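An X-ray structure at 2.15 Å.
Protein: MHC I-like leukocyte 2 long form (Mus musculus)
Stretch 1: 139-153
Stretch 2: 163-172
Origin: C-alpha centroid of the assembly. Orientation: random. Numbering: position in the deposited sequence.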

# COMPACT_ATOMS: atom_id res chain seq x y z
N ASN A 139 0.63 -17.00 23.36
CA ASN A 139 0.83 -16.03 24.43
C ASN A 139 0.89 -16.74 25.77
O ASN A 139 0.14 -17.68 26.02
N PHE A 140 1.80 -16.28 26.63
CA PHE A 140 2.06 -16.94 27.91
C PHE A 140 2.00 -15.89 29.02
O PHE A 140 1.05 -15.87 29.80
N LEU A 141 2.99 -15.02 29.07
CA LEU A 141 3.01 -13.93 30.04
C LEU A 141 3.23 -12.59 29.37
O LEU A 141 3.79 -12.51 28.27
N THR A 142 2.79 -11.53 30.03
CA THR A 142 3.01 -10.17 29.55
C THR A 142 3.28 -9.26 30.74
O THR A 142 2.52 -9.27 31.71
N PHE A 143 4.35 -8.48 30.68
CA PHE A 143 4.67 -7.59 31.78
C PHE A 143 3.87 -6.29 31.66
O PHE A 143 3.94 -5.59 30.65
N ASP A 144 3.09 -5.99 32.70
CA ASP A 144 2.24 -4.80 32.69
C ASP A 144 3.04 -3.58 33.13
O ASP A 144 3.38 -3.44 34.31
N GLN A 145 3.32 -2.69 32.18
CA GLN A 145 4.14 -1.51 32.43
C GLN A 145 3.56 -0.61 33.52
O GLN A 145 4.28 -0.08 34.36
N LYS A 146 2.24 -0.44 33.49
CA LYS A 146 1.55 0.39 34.48
C LYS A 146 1.56 -0.26 35.86
O LYS A 146 1.86 0.39 36.86
N THR A 147 1.25 -1.55 35.90
CA THR A 147 1.06 -2.28 37.14
C THR A 147 2.39 -2.76 37.75
O THR A 147 2.51 -2.89 38.97
N LEU A 148 3.38 -2.99 36.89
CA LEU A 148 4.68 -3.56 37.27
C LEU A 148 4.53 -4.98 37.79
O LEU A 148 5.22 -5.39 38.73
N THR A 149 3.63 -5.74 37.18
CA THR A 149 3.43 -7.14 37.52
C THR A 149 3.20 -7.93 36.24
O THR A 149 2.82 -7.37 35.21
N TRP A 150 3.43 -9.24 36.30
CA TRP A 150 3.21 -10.10 35.16
C TRP A 150 1.75 -10.52 34.99
O TRP A 150 1.08 -10.94 35.95
N THR A 151 1.26 -10.40 33.77
CA THR A 151 -0.08 -10.86 33.42
C THR A 151 -0.02 -12.23 32.76
O THR A 151 0.77 -12.44 31.84
N VAL A 152 -0.83 -13.17 33.24
CA VAL A 152 -0.98 -14.44 32.54
C VAL A 152 -1.99 -14.28 31.40
O VAL A 152 -3.15 -13.92 31.63
N ASP A 153 -1.55 -14.54 30.17
CA ASP A 153 -2.34 -14.20 28.99
C ASP A 153 -3.41 -15.22 28.60
O ASP A 153 -4.49 -14.84 28.13
N PHE A 163 1.11 -18.49 40.88
CA PHE A 163 2.34 -19.23 40.65
C PHE A 163 3.29 -18.50 39.70
O PHE A 163 4.47 -18.31 40.02
N TRP A 164 2.78 -18.08 38.54
CA TRP A 164 3.63 -17.45 37.53
C TRP A 164 3.94 -16.00 37.88
O TRP A 164 4.97 -15.47 37.47
N LYS A 165 3.06 -15.36 38.64
CA LYS A 165 3.33 -13.99 39.08
C LYS A 165 4.55 -13.93 40.00
O LYS A 165 5.18 -12.88 40.13
N THR A 166 4.89 -15.04 40.64
CA THR A 166 6.01 -15.08 41.58
C THR A 166 7.28 -15.68 40.98
O THR A 166 8.38 -15.40 41.46
N HIS A 167 7.14 -16.49 39.93
CA HIS A 167 8.30 -17.16 39.34
C HIS A 167 8.78 -16.47 38.06
O HIS A 167 9.82 -16.82 37.52
N ALA A 168 8.01 -15.49 37.60
CA ALA A 168 8.40 -14.70 36.44
C ALA A 168 9.49 -13.70 36.84
O ALA A 168 9.63 -13.41 38.03
N PRO A 169 10.28 -13.19 35.87
CA PRO A 169 11.36 -12.24 36.15
C PRO A 169 10.98 -11.14 37.14
O PRO A 169 9.95 -10.49 36.96
N ARG A 170 11.80 -10.94 38.17
CA ARG A 170 11.51 -9.97 39.23
C ARG A 170 11.23 -8.59 38.66
O ARG A 170 11.96 -8.09 37.80
N ALA A 171 10.16 -7.98 39.15
CA ALA A 171 9.65 -6.72 38.60
C ALA A 171 10.67 -5.59 38.63
O ALA A 171 10.73 -4.77 37.71
N ASP A 172 11.47 -5.52 39.69
CA ASP A 172 12.44 -4.44 39.80
C ASP A 172 13.57 -4.62 38.79
O ASP A 172 14.08 -3.65 38.24

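Stretch 1 is a β-hairpin, its two strands tied by backbone hydrogen bonds such as Thr142 N to Thr151 O (2.9 Å) and Thr151 N to Thr142 O (2.7 Å). Stretch 2 lays the end of one helix, a short link and the start of another against one side of that sheet. Strand 149-152 and helix 163-167 run roughly antiparallel, at 143°, and their axes approach to 7.9 Å; small side chains and flat rings fill much of the gap.

Asn139 lies out of reach, so the contact opens with Phe140. Its CA-to-CB bond points sideways, but chi1 in t brings the ring nearer the helix, and its edge meets the face of Trp164: CZ of Phe140 is 3.8 Å from CD2 of Trp164, with the ring planes at 85°. Trp164, chi1 m, points toward the hairpin and thereby offers that face. Leu141 also points toward stretch 2. In its m,t rotamer it spans two neighbours one helical turn apart, with CD2 4.0 Å from Trp164 CB and CD1 3.9 Å from Ala168 CB.

Strand alternation then takes Thr142 out of the contact; its OG1 instead donates to Asp153 OD2 at 2.5 Å, bracing the hairpin itself. Phe143 returns to the interface with chi1 t, its CE1 4.1 Å from Ala171 CB. The turn that follows is a local matter: Asp144 OD2 accepts from Thr147 N at 2.8 Å, while Gln145, Lys146 and Thr147 make no contact with stretch 2. Leu148, with positive phi and psi, contributes mainly backbone, its O lying 3.3 Å from Ala171 CB. Thr149 points sideways, and its CG2 is 4.0 Å from Lys165 NZ.

Trp150 is the centrepiece, with the largest area covered by the other stretch. Pointing toward stretch 2 with chi1 m and chi2 at 94°, it presents one face to Ala168, whose CB sits 3.4 Å from the centroid of the Trp150 five-membered ring and only 14° off its normal, a CH-pi contact. The ring edge does the polar work: NE1 of Trp150 donates to Pro169 O at 2.8 Å, with an N-H...O angle of 159°, giving the buried indole nitrogen a partner just past the helix end. Farther along the ring, CZ2 of Trp150 packs 3.8 Å from Pro169 CG. The backbone of the same residue is used too: Lys165 starts sideways, but its m,t,t,m side chain brings NZ near enough to donate to Trp150 O at 2.8 Å.

Thr151 points away, and Val152 points toward the helix again, with chi1 t and CG2 4.1 Å from Trp164 CB. Asp153 lies beyond reach.

The rules to read are simple. Leu141, Phe143, Trp150 and Val152 point toward stretch 2 in strand alternation, and Phe140 joins them by the turn of its ring. Two alanine methyls make close contacts, Ala168 over the Trp150 ring and Ala171 at the Leu148 carbonyl, and each tryptophan accepts a neighbour over one face. The two hydrogen bonds that cross the interface both end on backbone oxygens and both involve Trp150.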

# COMPACT_ATOMS: atom_id res chain seq x y z
CB ASN A 139 -0.28 -14.98 24.45
CG ASN A 139 -0.28 -14.11 23.22
OD1 ASN A 139 0.70 -14.06 22.48
ND2 ASN A 139 -1.38 -13.40 22.99
CB PHE A 140 3.44 -17.63 27.87
CG PHE A 140 3.86 -18.25 29.18
CD1 PHE A 140 2.93 -18.68 30.12
CD2 PHE A 140 5.21 -18.40 29.47
CE1 PHE A 140 3.34 -19.24 31.32
CE2 PHE A 140 5.62 -18.97 30.67
CZ PHE A 140 4.68 -19.39 31.59
CB LEU A 141 4.09 -14.17 31.10
CG LEU A 141 4.06 -15.50 31.87
CD1 LEU A 141 5.20 -15.57 32.86
CD2 LEU A 141 2.72 -15.69 32.59
CB THR A 142 1.80 -9.63 28.76
OG1 THR A 142 1.67 -10.37 27.53
CG2 THR A 142 1.98 -8.15 28.44
CB PHE A 143 6.17 -7.29 31.84
CG PHE A 143 6.57 -6.50 33.05
CD1 PHE A 143 6.65 -7.10 34.29
CD2 PHE A 143 6.86 -5.14 32.95
CE1 PHE A 143 7.02 -6.38 35.41
CE2 PHE A 143 7.23 -4.41 34.06
CZ PHE A 143 7.31 -5.03 35.29
CB ASP A 144 1.03 -5.01 33.60
CG ASP A 144 -0.04 -3.94 33.41
OD1 ASP A 144 -1.19 -4.31 33.10
OD2 ASP A 144 0.27 -2.74 33.56
CB GLN A 145 4.32 -0.71 31.14
CG GLN A 145 4.94 -1.51 30.01
CD GLN A 145 6.35 -1.96 30.34
OE1 GLN A 145 6.72 -3.11 30.06
NE2 GLN A 145 7.14 -1.07 30.93
CB LYS A 146 0.11 0.66 34.04
CG LYS A 146 -0.02 1.38 32.71
CD LYS A 146 0.49 2.81 32.81
CE LYS A 146 0.32 3.56 31.50
NZ LYS A 146 1.24 3.02 30.45
CB THR A 147 0.11 -3.48 36.91
OG1 THR A 147 -1.23 -2.99 36.73
CG2 THR A 147 0.10 -4.43 38.09
CB LEU A 148 5.39 -2.69 38.31
CG LEU A 148 5.72 -1.25 37.90
CD1 LEU A 148 6.56 -0.58 38.98
CD2 LEU A 148 6.43 -1.21 36.56
CB THR A 149 2.24 -7.33 38.50
OG1 THR A 149 2.26 -6.30 39.49
CG2 THR A 149 2.30 -8.69 39.19
CB TRP A 150 4.10 -11.34 35.27
CG TRP A 150 5.54 -11.04 35.02
CD1 TRP A 150 6.49 -10.75 35.96
CD2 TRP A 150 6.20 -10.98 33.75
NE1 TRP A 150 7.70 -10.53 35.35
CE2 TRP A 150 7.55 -10.66 34.00
CE3 TRP A 150 5.77 -11.16 32.43
CZ2 TRP A 150 8.48 -10.52 32.97
CZ3 TRP A 150 6.70 -11.03 31.41
CH2 TRP A 150 8.04 -10.71 31.68
CB THR A 151 -0.78 -9.87 32.47
OG1 THR A 151 -0.86 -8.58 33.10
CG2 THR A 151 -2.18 -10.35 32.11
CB VAL A 152 -1.44 -15.56 33.49
CG1 VAL A 152 -1.73 -16.83 32.72
CG2 VAL A 152 -0.38 -15.80 34.55
CB ASP A 153 -1.41 -13.97 27.80
CG ASP A 153 -0.64 -12.68 27.93
OD1 ASP A 153 -1.24 -11.68 28.38
OD2 ASP A 153 0.57 -12.66 27.58
CB PHE A 163 2.03 -20.62 40.10
CG PHE A 163 3.25 -21.50 39.91
CD1 PHE A 163 3.98 -21.47 38.73
CD2 PHE A 163 3.65 -22.36 40.92
CE1 PHE A 163 5.09 -22.27 38.56
CE2 PHE A 163 4.77 -23.17 40.76
CZ PHE A 163 5.49 -23.12 39.58
CB TRP A 164 2.98 -17.54 36.14
CG TRP A 164 2.97 -18.94 35.59
CD1 TRP A 164 1.87 -19.69 35.31
CD2 TRP A 164 4.10 -19.76 35.30
NE1 TRP A 164 2.24 -20.93 34.85
CE2 TRP A 164 3.61 -21.00 34.84
CE3 TRP A 164 5.49 -19.57 35.37
CZ2 TRP A 164 4.45 -22.04 34.45
CZ3 TRP A 164 6.32 -20.61 35.00
CH2 TRP A 164 5.80 -21.83 34.54
CB LYS A 165 2.11 -13.40 39.79
CG LYS A 165 1.02 -12.88 38.86
CD LYS A 165 -0.11 -12.24 39.65
CE LYS A 165 -1.27 -11.82 38.75
NZ LYS A 165 -0.97 -10.64 37.89
CB THR A 166 5.66 -15.87 42.85
OG1 THR A 166 5.64 -17.28 42.56
CG2 THR A 166 4.32 -15.44 43.42
CB HIS A 167 7.98 -18.62 39.05
CG HIS A 167 7.82 -19.46 40.28
ND1 HIS A 167 6.62 -19.60 40.93
CD2 HIS A 167 8.72 -20.20 40.97
CE1 HIS A 167 6.78 -20.39 41.98
NE2 HIS A 167 8.05 -20.77 42.03
CB ALA A 168 7.18 -13.98 35.85
CB PRO A 169 11.66 -11.65 34.78
CG PRO A 169 11.37 -12.76 33.83
CD PRO A 169 10.21 -13.53 34.43
CB ARG A 170 12.67 -9.91 40.23
CG ARG A 170 12.80 -11.15 41.10
CD ARG A 170 13.40 -10.84 42.47
NE ARG A 170 14.83 -10.52 42.41
CZ ARG A 170 15.33 -9.30 42.54
NH1 ARG A 170 14.52 -8.27 42.75
NH2 ARG A 170 16.64 -9.10 42.48
CB ALA A 171 8.38 -6.31 39.33
CB ASP A 172 13.00 -4.34 41.22
CG ASP A 172 13.76 -5.57 41.64
OD1 ASP A 172 13.23 -6.69 41.47
OD2 ASP A 172 14.90 -5.43 42.13